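Local structure of 6-aminohexanoate-dimer hydrolase (Bacillus anthracis, 4GB7) at residues N108-V114 with I389-N395; L121-Y126 with T306-M310; Y168-L172 with W259-I264. The protein probably hydrolyses amide bonds of short 6-aminohexanoate oligomers, with a fold of the serine beta-lactamase type. One frame throughout, in Å; residues are numbered along the deposited sequence. Where two conformers were deposited one is given.

Interaction 1 of 3, residues N108-V114 with I389-N395; sequences NKTDAFV and IVHFSSN
Phe113 turns a ring edge onto the face of His391. The stack is T-shaped, with centroids 4.9 Å apart and planes at 80°. Phe113 CG lies anti to the backbone N (chi1 -171°), and CE1 also reaches Ile389 CG2 at 3.7 Å. On the other face of the sheet Val114 packs on Val390, and Ala112 CB meets Phe392 CD2. The strands run antiparallel. Val114 and Val390 form a hydrogen-bonded pair, each N bonding the other's O. Farther along, Asp111 N and Ala112 N both donate to Phe392 O, at 2.8 and 3.1 Å. The two donors come from the same face of that carbonyl. This is a classic beta bulge, and it shifts the register by one residue.

The bulge leads to the polar end. His391 NE2 donates to Thr110 OG1 at 3.0 Å, within the imidazole plane. Thr110 OG1 also bonds Leu105 O, in the helix before the strand. His391 ND1 bonds Tyr410 OH, so both ring nitrogens are engaged and the ring's rotation is fixed. Ser394 OG donates to Asp111 OD2 at 2.8 Å, on the syn side of the carboxylate. That buried carboxylate also bonds His136 and forms a salt bridge with Arg54, which probably stabilises its negative charge. At the outer end Lys109 closes the preceding helix in a Schellman motif. Its O accepts a nearly straight bond from Ser394 N. Waters link Lys109 NZ to Asn395 OD1 and Asn108 OD1 to Asn395 ND2. Asn108 ND2 bonds Leu104 O.

These are adjacent strands of the five-stranded antiparallel sheet of the beta-lactamase fold. Strand 120-126 flanks 110-114, and strand 377-382 flanks 389-393. Helix 402-417 packs on the Thr110 and Ile389 side, while helix 307-318 covers Ala112, Val114, Val390 and Phe392.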
loop_
_atom_site.group_PDB
_atom_site.type_symbol
_atom_site.label_atom_id
_atom_site.label_comp_id
_atom_site.label_asym_id
_atom_site.label_seq_id
_atom_site.Cartn_x
_atom_site.Cartn_y
_atom_site.Cartn_z
ATOM N N ASN A 108 6.346 4.938 -18.485
ATOM C CA ASN A 108 5.952 3.816 -17.654
ATOM C C ASN A 108 4.618 4.016 -16.959
ATOM O O ASN A 108 4.309 3.355 -15.955
ATOM C CB ASN A 108 7.063 3.439 -16.686
ATOM C CG ASN A 108 8.269 2.890 -17.412
ATOM O OD1 ASN A 108 8.369 1.676 -17.672
ATOM N ND2 ASN A 108 9.202 3.784 -17.741
ATOM N N LYS A 109 3.810 4.879 -17.533
ATOM C CA LYS A 109 2.402 5.012 -17.170
ATOM C C LYS A 109 2.261 5.508 -15.730
ATOM O O LYS A 109 1.310 5.198 -15.056
ATOM C CB LYS A 109 1.614 3.744 -17.469
ATOM C CG LYS A 109 1.648 3.452 -18.971
ATOM C CD LYS A 109 0.913 2.156 -19.340
ATOM C CE LYS A 109 0.772 1.960 -20.830
ATOM N NZ LYS A 109 2.062 1.844 -21.537
ATOM N N THR A 110 3.208 6.330 -15.281
ATOM C CA THR A 110 3.042 7.046 -14.033
ATOM C C THR A 110 1.880 8.058 -14.159
ATOM O O THR A 110 1.686 8.713 -15.187
ATOM C CB THR A 110 4.330 7.800 -13.678
ATOM O OG1 THR A 110 5.418 6.871 -13.579
ATOM C CG2 THR A 110 4.154 8.745 -12.424
ATOM N N ASP A 111 1.084 8.135 -13.121
ATOM C CA ASP A 111 -0.012 9.122 -13.020
ATOM C C ASP A 111 0.331 10.309 -12.112
ATOM O O ASP A 111 -0.157 11.420 -12.369
ATOM C CB ASP A 111 -1.305 8.468 -12.511
ATOM C CG ASP A 111 -1.891 7.461 -13.480
ATOM O OD1 ASP A 111 -1.883 7.680 -14.707
ATOM O OD2 ASP A 111 -2.377 6.430 -13.018
ATOM N N ALA A 112 1.075 10.036 -11.023
ATOM C CA ALA A 112 1.498 11.048 -10.075
ATOM C C ALA A 112 2.848 10.724 -9.498
ATOM O O ALA A 112 3.142 9.571 -9.186
ATOM C CB ALA A 112 0.489 11.200 -8.940
ATOM N N PHE A 113 3.627 11.773 -9.299
ATOM C CA PHE A 113 4.957 11.642 -8.740
ATOM C C PHE A 113 5.173 12.854 -7.845
ATOM O O PHE A 113 5.086 13.969 -8.299
ATOM C CB PHE A 113 5.989 11.496 -9.834
ATOM C CG PHE A 113 7.349 11.151 -9.345
ATOM C CD1 PHE A 113 7.652 9.849 -8.972
ATOM C CD2 PHE A 113 8.340 12.120 -9.222
ATOM C CE1 PHE A 113 8.920 9.523 -8.530
ATOM C CE2 PHE A 113 9.616 11.783 -8.833
ATOM C CZ PHE A 113 9.898 10.492 -8.442
ATOM N N VAL A 114 5.370 12.606 -6.554
ATOM C CA VAL A 114 5.574 13.658 -5.567
ATOM C C VAL A 114 6.861 13.398 -4.771
ATOM O O VAL A 114 7.043 12.277 -4.207
ATOM C CB VAL A 114 4.387 13.726 -4.604
ATOM C CG1 VAL A 114 4.634 14.720 -3.471
ATOM C CG2 VAL A 114 3.067 14.037 -5.358
ATOM N N ILE A 389 8.920 9.956 -1.159
ATOM C CA ILE A 389 8.439 9.882 -2.531
ATOM C C ILE A 389 7.136 9.096 -2.560
ATOM O O ILE A 389 7.028 8.020 -1.965
ATOM C CB ILE A 389 9.470 9.299 -3.480
ATOM C CG1 ILE A 389 10.704 10.249 -3.570
ATOM C CG2 ILE A 389 8.894 8.946 -4.845
ATOM C CD1 ILE A 389 11.758 9.775 -4.546
ATOM N N VAL A 390 6.160 9.677 -3.212
ATOM C CA VAL A 390 4.888 9.033 -3.560
ATOM C C VAL A 390 4.853 8.841 -5.039
ATOM O O VAL A 390 5.039 9.790 -5.793
ATOM C CB VAL A 390 3.659 9.832 -3.097
ATOM C CG1 VAL A 390 2.365 9.128 -3.517
ATOM C CG2 VAL A 390 3.664 9.974 -1.560
ATOM N N HIS A 391 4.577 7.613 -5.463
ATOM C CA HIS A 391 4.604 7.278 -6.892
ATOM C C HIS A 391 3.368 6.489 -7.183
ATOM O O HIS A 391 3.203 5.377 -6.604
ATOM C CB HIS A 391 5.885 6.468 -7.185
ATOM C CG HIS A 391 6.285 6.423 -8.628
ATOM N ND1 HIS A 391 7.560 6.253 -8.990
ATOM C CD2 HIS A 391 5.553 6.483 -9.769
ATOM C CE1 HIS A 391 7.652 6.273 -10.338
ATOM N NE2 HIS A 391 6.418 6.407 -10.822
ATOM N N PHE A 392 2.472 7.046 -8.003
ATOM C CA PHE A 392 1.251 6.385 -8.418
ATOM C C PHE A 392 1.299 6.145 -9.891
ATOM O O PHE A 392 1.740 7.046 -10.629
ATOM C CB PHE A 392 -0.018 7.219 -8.187
ATOM C CG PHE A 392 -0.375 7.511 -6.782
ATOM C CD1 PHE A 392 0.130 6.782 -5.704
ATOM C CD2 PHE A 392 -1.364 8.490 -6.556
ATOM C CE1 PHE A 392 -0.289 7.116 -4.409
ATOM C CE2 PHE A 392 -1.784 8.795 -5.274
ATOM C CZ PHE A 392 -1.257 8.085 -4.207
ATOM N N SER A 393 0.809 4.977 -10.318
ATOM C CA SER A 393 0.863 4.606 -11.726
ATOM C C SER A 393 -0.369 3.806 -12.082
ATOM O O SER A 393 -1.137 3.350 -11.230
ATOM C CB SER A 393 2.148 3.828 -12.089
ATOM O OG SER A 393 3.327 4.436 -11.598
ATOM N N SER A 394 -0.540 3.614 -13.375
ATOM C CA SER A 394 -1.512 2.659 -13.865
ATOM C C SER A 394 -0.901 1.842 -15.003
ATOM O O SER A 394 -1.352 1.895 -16.172
ATOM C CB SER A 394 -2.793 3.397 -14.216
ATOM O OG SER A 394 -2.558 4.536 -15.011
ATOM N N ASN A 395 0.131 1.081 -14.620
ATOM C CA ASN A 395 0.972 0.317 -15.537
ATOM C C ASN A 395 0.597 -1.135 -15.439
ATOM O O ASN A 395 1.041 -1.826 -14.513
ATOM C CB ASN A 395 2.430 0.577 -15.190
ATOM C CG ASN A 395 3.404 0.134 -16.238
ATOM O OD1 ASN A 395 3.066 -0.030 -17.402
ATOM N ND2 ASN A 395 4.689 0.026 -15.824
HETATM O O HOH W 1 5.264 3.470 -13.369
HETATM O O HOH W 2 6.974 -0.702 -17.568
HETATM O O HOH W 3 4.228 0.962 -19.634
#

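Interaction 2 of 3, residues L121-Y126 with T306-M310; sequences LVYERY and TARDM
Arg308 reaches from the first turn of helix 307-318 to Glu124 and Tyr126 on strand 120-126. Its CB points toward the strand. CG lies 3.7 Å from Glu124 OE1 and 3.8 Å from Tyr126 OH. CD comes within 3.4 Å of Glu124 OE1 and also brushes Leu121 CD2. The chain then bends at the CG-CD bond (chi3 -58°), which folds the guanidinium back beside the carboxylate. NE turns to another acid, Glu284. NH2 makes the direct link to the strand, a salt bridge to Glu124 OE1 at 2.9 Å. The oxygen lies in the guanidinium plane and is met on its syn side. The two flat groups are steeply inclined, with planes 74° apart, so a single nitrogen does the bonding.

Glu124 OE1 takes a second bond. Tyr126 OH donates to it at 2.7 Å, from the anti side and well out of the carboxylate plane. The phenol and the arginine thus share one carboxylate oxygen. Water 4 donates to Tyr126 OH and accepts from Arg308 N, tying the phenol to the start of the helix. Beside this polar group Tyr126 CE1 packs on Ala307 CB at 4.2 Å. Ala307 also rests on Val114, Val390 and Phe392, so the helix start lies against the middle of the sheet.

Arg308 NH2 has a further salt-bridge partner in Glu132. One arginine is therefore set among three acids, Glu124, Glu132 and Glu284. The arginine probably offsets the mutual repulsion of these acids and stabilises the ionised form of Glu124, tying the edge strand to the helix by charge as well as by packing.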
loop_
_atom_site.group_PDB
_atom_site.type_symbol
_atom_site.label_atom_id
_atom_site.label_comp_id
_atom_site.label_asym_id
_atom_site.label_seq_id
_atom_site.Cartn_x
_atom_site.Cartn_y
_atom_site.Cartn_z
ATOM N N LEU A 121 7.549 20.321 -0.091
ATOM C CA LEU A 121 7.345 19.808 -1.434
ATOM C C LEU A 121 8.384 20.373 -2.408
ATOM O O LEU A 121 8.585 21.594 -2.496
ATOM C CB LEU A 121 5.940 20.170 -1.903
ATOM C CG LEU A 121 5.498 19.792 -3.298
ATOM C CD1 LEU A 121 5.395 18.300 -3.430
ATOM C CD2 LEU A 121 4.175 20.528 -3.643
ATOM N N VAL A 122 9.053 19.473 -3.142
ATOM C CA VAL A 122 10.056 19.873 -4.109
ATOM C C VAL A 122 9.623 19.702 -5.525
ATOM O O VAL A 122 10.043 20.506 -6.399
ATOM C CB VAL A 122 11.423 19.135 -3.875
ATOM C CG1 VAL A 122 12.411 19.408 -5.011
ATOM C CG2 VAL A 122 11.948 19.503 -2.499
ATOM N N TYR A 123 8.808 18.683 -5.811
ATOM C CA TYR A 123 8.494 18.363 -7.196
ATOM C C TYR A 123 7.270 17.508 -7.223
ATOM O O TYR A 123 7.162 16.560 -6.449
ATOM C CB TYR A 123 9.609 17.571 -7.807
ATOM C CG TYR A 123 9.504 17.183 -9.253
ATOM C CD1 TYR A 123 9.559 18.146 -10.238
ATOM C CD2 TYR A 123 9.421 15.846 -9.635
ATOM C CE1 TYR A 123 9.542 17.775 -11.569
ATOM C CE2 TYR A 123 9.384 15.460 -10.969
ATOM C CZ TYR A 123 9.443 16.437 -11.922
ATOM O OH TYR A 123 9.478 16.053 -13.235
ATOM N N GLU A 124 6.317 17.886 -8.028
ATOM C CA GLU A 124 5.132 17.083 -8.282
ATOM C C GLU A 124 4.747 17.167 -9.726
ATOM O O GLU A 124 4.757 18.268 -10.322
ATOM C CB GLU A 124 3.941 17.431 -7.403
ATOM C CG GLU A 124 3.536 18.876 -7.450
ATOM C CD GLU A 124 2.285 19.213 -6.663
ATOM O OE1 GLU A 124 1.629 18.308 -6.119
ATOM O OE2 GLU A 124 1.961 20.421 -6.589
ATOM N N ARG A 125 4.386 16.002 -10.278
ATOM C CA ARG A 125 3.923 15.916 -11.631
ATOM C C ARG A 125 2.778 14.945 -11.707
ATOM O O ARG A 125 2.800 13.908 -11.032
ATOM C CB ARG A 125 5.020 15.473 -12.571
ATOM C CG ARG A 125 6.148 16.494 -12.715
ATOM C CD ARG A 125 5.699 17.642 -13.611
ATOM N NE ARG A 125 6.786 18.593 -13.783
ATOM C CZ ARG A 125 7.056 19.673 -13.036
ATOM N NH1 ARG A 125 6.377 19.984 -11.926
ATOM N NH2 ARG A 125 8.075 20.465 -13.412
ATOM N N TYR A 126 1.785 15.307 -12.520
ATOM C CA TYR A 126 0.553 14.526 -12.771
ATOM C C TYR A 126 0.447 14.287 -14.261
ATOM O O TYR A 126 0.750 15.199 -15.078
ATOM C CB TYR A 126 -0.686 15.227 -12.208
ATOM C CG TYR A 126 -0.557 15.468 -10.725
ATOM C CD1 TYR A 126 -0.918 14.499 -9.814
ATOM C CD2 TYR A 126 0.112 16.597 -10.236
ATOM C CE1 TYR A 126 -0.690 14.685 -8.470
ATOM C CE2 TYR A 126 0.332 16.804 -8.895
ATOM C CZ TYR A 126 -0.021 15.831 -8.017
ATOM O OH TYR A 126 0.223 16.029 -6.679
ATOM N N THR A 306 -5.173 10.790 -2.529
ATOM C CA THR A 306 -4.379 11.670 -3.402
ATOM C C THR A 306 -2.875 11.582 -3.061
ATOM O O THR A 306 -2.468 11.116 -1.980
ATOM C CB THR A 306 -4.806 13.152 -3.314
ATOM O OG1 THR A 306 -4.353 13.691 -2.070
ATOM C CG2 THR A 306 -6.310 13.349 -3.535
ATOM N N ALA A 307 -2.041 11.959 -4.015
ATOM C CA ALA A 307 -0.597 11.809 -3.891
ATOM C C ALA A 307 -0.006 12.688 -2.788
ATOM O O ALA A 307 0.854 12.216 -2.011
ATOM C CB ALA A 307 0.122 12.090 -5.221
ATOM N N ARG A 308 -0.434 13.955 -2.734
ATOM C CA ARG A 308 0.027 14.823 -1.678
ATOM C C ARG A 308 -0.433 14.321 -0.316
ATOM O O ARG A 308 0.295 14.469 0.640
ATOM C CB ARG A 308 -0.426 16.265 -1.874
ATOM C CG ARG A 308 0.396 16.942 -2.955
ATOM C CD ARG A 308 0.252 18.467 -2.966
ATOM N NE ARG A 308 -1.117 18.877 -3.148
ATOM C CZ ARG A 308 -1.733 19.097 -4.313
ATOM N NH1 ARG A 308 -3.006 19.463 -4.312
ATOM N NH2 ARG A 308 -1.103 18.974 -5.482
ATOM N N ASP A 309 -1.628 13.756 -0.248
ATOM C CA ASP A 309 -2.096 13.252 1.031
ATOM C C ASP A 309 -1.250 12.059 1.474
ATOM O O ASP A 309 -0.919 11.935 2.660
ATOM C CB ASP A 309 -3.599 12.915 1.009
ATOM C CG ASP A 309 -4.477 14.187 1.098
ATOM O OD1 ASP A 309 -3.917 15.259 1.466
ATOM O OD2 ASP A 309 -5.703 14.125 0.894
HETATM N N MSE A 310 -0.916 11.180 0.558
HETATM C CA MSE A 310 -0.002 10.086 0.873
HETATM C C MSE A 310 1.353 10.607 1.292
HETATM O O MSE A 310 1.967 10.054 2.174
HETATM C CB MSE A 310 0.176 9.133 -0.277
HETATM C CG MSE A 310 -0.986 8.266 -0.497
HETATM SE SE MSE A 310 -1.403 7.151 1.065
HETATM C CE MSE A 310 0.366 6.897 1.808
HETATM O O HOH W 4 -2.044 15.424 -4.859
#

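Interaction 3 of 3, residues Y168-L172 with W259-I264; sequences YIKEL and WIIRTI
Ile169 lays its CG2 methyl over the six-membered ring of Trp259 in a CH-pi contact. The methyl sits 3.5 Å from the ring centroid and only 8° off the normal. CG2 is anti to the backbone N (CG1 beside that N, chi1 -50°), which sets it over the benzo ring. The CG1 branch turns CD1 to the pyrrole side, 3.6 Å from Trp259 CD1. The rest of the indole contact comes from the 3-10 turn 170-172. Leu172 CG meets CZ3 of Trp259, and Glu171 CB meets CH2 of Trp259 at 3.8 Å. Tyr231 stacks on the same indole.

Other apolar contacts run along the helix. Ile169 CG1 packs on Ile260 CG1 at 3.8 Å. Ile169 CD1 also lies 3.3 Å from Thr263 OG1. Tyr168 sets CD1 of its ring against Ile264 CD1. The Tyr168 hydroxyl bonds the backbone N of Asp160.

The contact joins the connection between helices 165-168 and 176-179 to helix 251-265, within the beta-lactamase family region. It is packing, well away from the five-stranded sheet. The opposite side of the helix, at Ile261, packs against helix 143-155.

Polar links between the segments pass through water. Water 5 accepts from Trp259 NE1 at 2.9 Å, at the edge of the indole and in its plane, and donates to Glu171 OE2. Water 6 donates to Glu171 OE1 and lies 3.2 Å from Thr263 OG1. The Glu171 chain bends at its second torsion (chi2 92°), which brings both carboxylate oxygens to these waters.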
loop_
_atom_site.group_PDB
_atom_site.type_symbol
_atom_site.label_atom_id
_atom_site.label_comp_id
_atom_site.label_asym_id
_atom_site.label_seq_id
_atom_site.Cartn_x
_atom_site.Cartn_y
_atom_site.Cartn_z
ATOM N N TYR A 168 -9.351 -13.258 18.873
ATOM C CA TYR A 168 -10.182 -12.110 18.665
ATOM C C TYR A 168 -11.292 -12.371 17.675
ATOM O O TYR A 168 -12.350 -11.756 17.780
ATOM C CB TYR A 168 -9.345 -10.925 18.206
ATOM C CG TYR A 168 -8.253 -10.602 19.171
ATOM C CD1 TYR A 168 -8.554 -10.124 20.442
ATOM C CD2 TYR A 168 -6.927 -10.870 18.878
ATOM C CE1 TYR A 168 -7.549 -9.843 21.342
ATOM C CE2 TYR A 168 -5.912 -10.603 19.768
ATOM C CZ TYR A 168 -6.231 -10.134 21.028
ATOM O OH TYR A 168 -5.244 -9.841 21.943
ATOM N N ILE A 169 -11.030 -13.253 16.689
ATOM C CA ILE A 169 -12.024 -13.590 15.668
ATOM C C ILE A 169 -12.440 -15.061 15.859
ATOM O O ILE A 169 -11.801 -15.966 15.358
ATOM C CB ILE A 169 -11.476 -13.380 14.240
ATOM C CG1 ILE A 169 -10.826 -11.980 14.082
ATOM C CG2 ILE A 169 -12.620 -13.666 13.264
ATOM C CD1 ILE A 169 -11.750 -10.805 14.290
ATOM N N LYS A 170 -13.497 -15.312 16.632
ATOM C CA LYS A 170 -13.848 -16.688 16.935
ATOM C C LYS A 170 -14.257 -17.467 15.682
ATOM O O LYS A 170 -14.088 -18.684 15.626
ATOM C CB LYS A 170 -14.923 -16.737 17.992
ATOM C CG LYS A 170 -16.273 -16.170 17.594
ATOM C CD LYS A 170 -17.125 -15.974 18.849
ATOM C CE LYS A 170 -18.600 -16.005 18.552
ATOM N NZ LYS A 170 -19.296 -16.157 19.854
ATOM N N GLU A 171 -14.780 -16.758 14.679
ATOM C CA GLU A 171 -15.078 -17.359 13.367
ATOM C C GLU A 171 -13.901 -18.020 12.677
ATOM O O GLU A 171 -14.111 -18.918 11.822
ATOM C CB GLU A 171 -15.679 -16.304 12.404
ATOM C CG GLU A 171 -16.983 -15.704 12.879
ATOM C CD GLU A 171 -16.810 -14.438 13.693
ATOM O OE1 GLU A 171 -15.750 -14.253 14.316
ATOM O OE2 GLU A 171 -17.757 -13.630 13.719
ATOM N N LEU A 172 -12.685 -17.611 13.043
ATOM C CA LEU A 172 -11.457 -18.154 12.456
ATOM C C LEU A 172 -10.804 -19.251 13.301
ATOM O O LEU A 172 -9.699 -19.722 12.975
ATOM C CB LEU A 172 -10.444 -17.036 12.197
ATOM C CG LEU A 172 -10.717 -16.110 11.002
ATOM C CD1 LEU A 172 -9.622 -15.074 10.878
ATOM C CD2 LEU A 172 -10.850 -16.924 9.714
ATOM N N TRP A 259 -9.966 -7.347 10.192
ATOM C CA TRP A 259 -11.102 -7.935 10.872
ATOM C C TRP A 259 -10.961 -7.786 12.366
ATOM O O TRP A 259 -11.902 -7.411 13.041
ATOM C CB TRP A 259 -11.250 -9.400 10.460
ATOM C CG TRP A 259 -12.549 -10.070 10.775
ATOM C CD1 TRP A 259 -13.656 -9.575 11.480
ATOM C CD2 TRP A 259 -12.929 -11.398 10.338
ATOM N NE1 TRP A 259 -14.678 -10.505 11.510
ATOM C CE2 TRP A 259 -14.282 -11.645 10.859
ATOM C CE3 TRP A 259 -12.300 -12.387 9.602
ATOM C CZ2 TRP A 259 -14.952 -12.823 10.601
ATOM C CZ3 TRP A 259 -12.979 -13.575 9.352
ATOM C CH2 TRP A 259 -14.274 -13.792 9.853
ATOM N N ILE A 260 -9.753 -7.950 12.875
ATOM C CA ILE A 260 -9.478 -7.715 14.282
ATOM C C ILE A 260 -9.740 -6.251 14.668
ATOM O O ILE A 260 -10.409 -5.974 15.671
ATOM C CB ILE A 260 -8.041 -8.110 14.647
ATOM C CG1 ILE A 260 -7.862 -9.630 14.471
ATOM C CG2 ILE A 260 -7.678 -7.703 16.071
ATOM C CD1 ILE A 260 -6.442 -10.112 14.537
ATOM N N ILE A 261 -9.250 -5.316 13.859
ATOM C CA ILE A 261 -9.525 -3.893 14.107
ATOM C C ILE A 261 -11.030 -3.653 14.270
ATOM O O ILE A 261 -11.475 -2.977 15.225
ATOM C CB ILE A 261 -8.949 -3.007 12.996
ATOM C CG1 ILE A 261 -7.410 -3.066 13.006
ATOM C CG2 ILE A 261 -9.409 -1.540 13.126
ATOM C CD1 ILE A 261 -6.742 -2.436 11.810
ATOM N N ARG A 262 -11.809 -4.160 13.321
ATOM C CA ARG A 262 -13.246 -3.906 13.303
ATOM C C ARG A 262 -13.902 -4.515 14.523
ATOM O O ARG A 262 -14.732 -3.895 15.165
ATOM C CB ARG A 262 -13.873 -4.445 12.042
ATOM C CG ARG A 262 -13.434 -3.804 10.721
ATOM C CD ARG A 262 -13.980 -4.563 9.529
ATOM N NE ARG A 262 -13.373 -4.088 8.283
ATOM C CZ ARG A 262 -12.503 -4.763 7.534
ATOM N NH1 ARG A 262 -12.225 -6.051 7.766
ATOM N NH2 ARG A 262 -12.003 -4.210 6.445
ATOM N N THR A 263 -13.531 -5.738 14.836
ATOM C CA THR A 263 -14.108 -6.426 15.976
ATOM C C THR A 263 -13.790 -5.755 17.295
ATOM O O THR A 263 -14.702 -5.571 18.158
ATOM C CB THR A 263 -13.650 -7.893 16.002
ATOM O OG1 THR A 263 -14.118 -8.538 14.820
ATOM C CG2 THR A 263 -14.240 -8.638 17.216
ATOM N N ILE A 264 -12.505 -5.454 17.502
ATOM C CA ILE A 264 -12.069 -4.735 18.744
ATOM C C ILE A 264 -12.729 -3.352 18.930
ATOM O O ILE A 264 -13.205 -3.018 20.002
ATOM C CB ILE A 264 -10.539 -4.638 18.847
ATOM C CG1 ILE A 264 -9.920 -6.039 19.021
ATOM C CG2 ILE A 264 -10.089 -3.650 19.927
ATOM C CD1 ILE A 264 -10.063 -6.655 20.386
HETATM O O HOH W 5 -17.318 -10.735 12.633
HETATM O O HOH W 6 -15.160 -11.545 15.312
#

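Interactions 1 and 2 form one continuous region, with centres about 10 Å apart. Strands 110-117 and 120-126 are sheet neighbours, and Phe113 N probably bonds Arg125 O at 2.9 Å. Ala307 of interaction 2 joins them by packing, with its CB 3.5 Å from Val114 CG2. Interaction 3 lies across the chain's centre, about 34 Å from interaction 1 and 35 Å from interaction 2 between centres. It touches neither. Its segments fall between those of both other contacts in sequence. Ser140 and Lys143, with Tyr249, fit the SxxK pattern of the probable catalytic site. Helix 143-155, which starts at Lys143, packs on Ile261 of the helix in interaction 3.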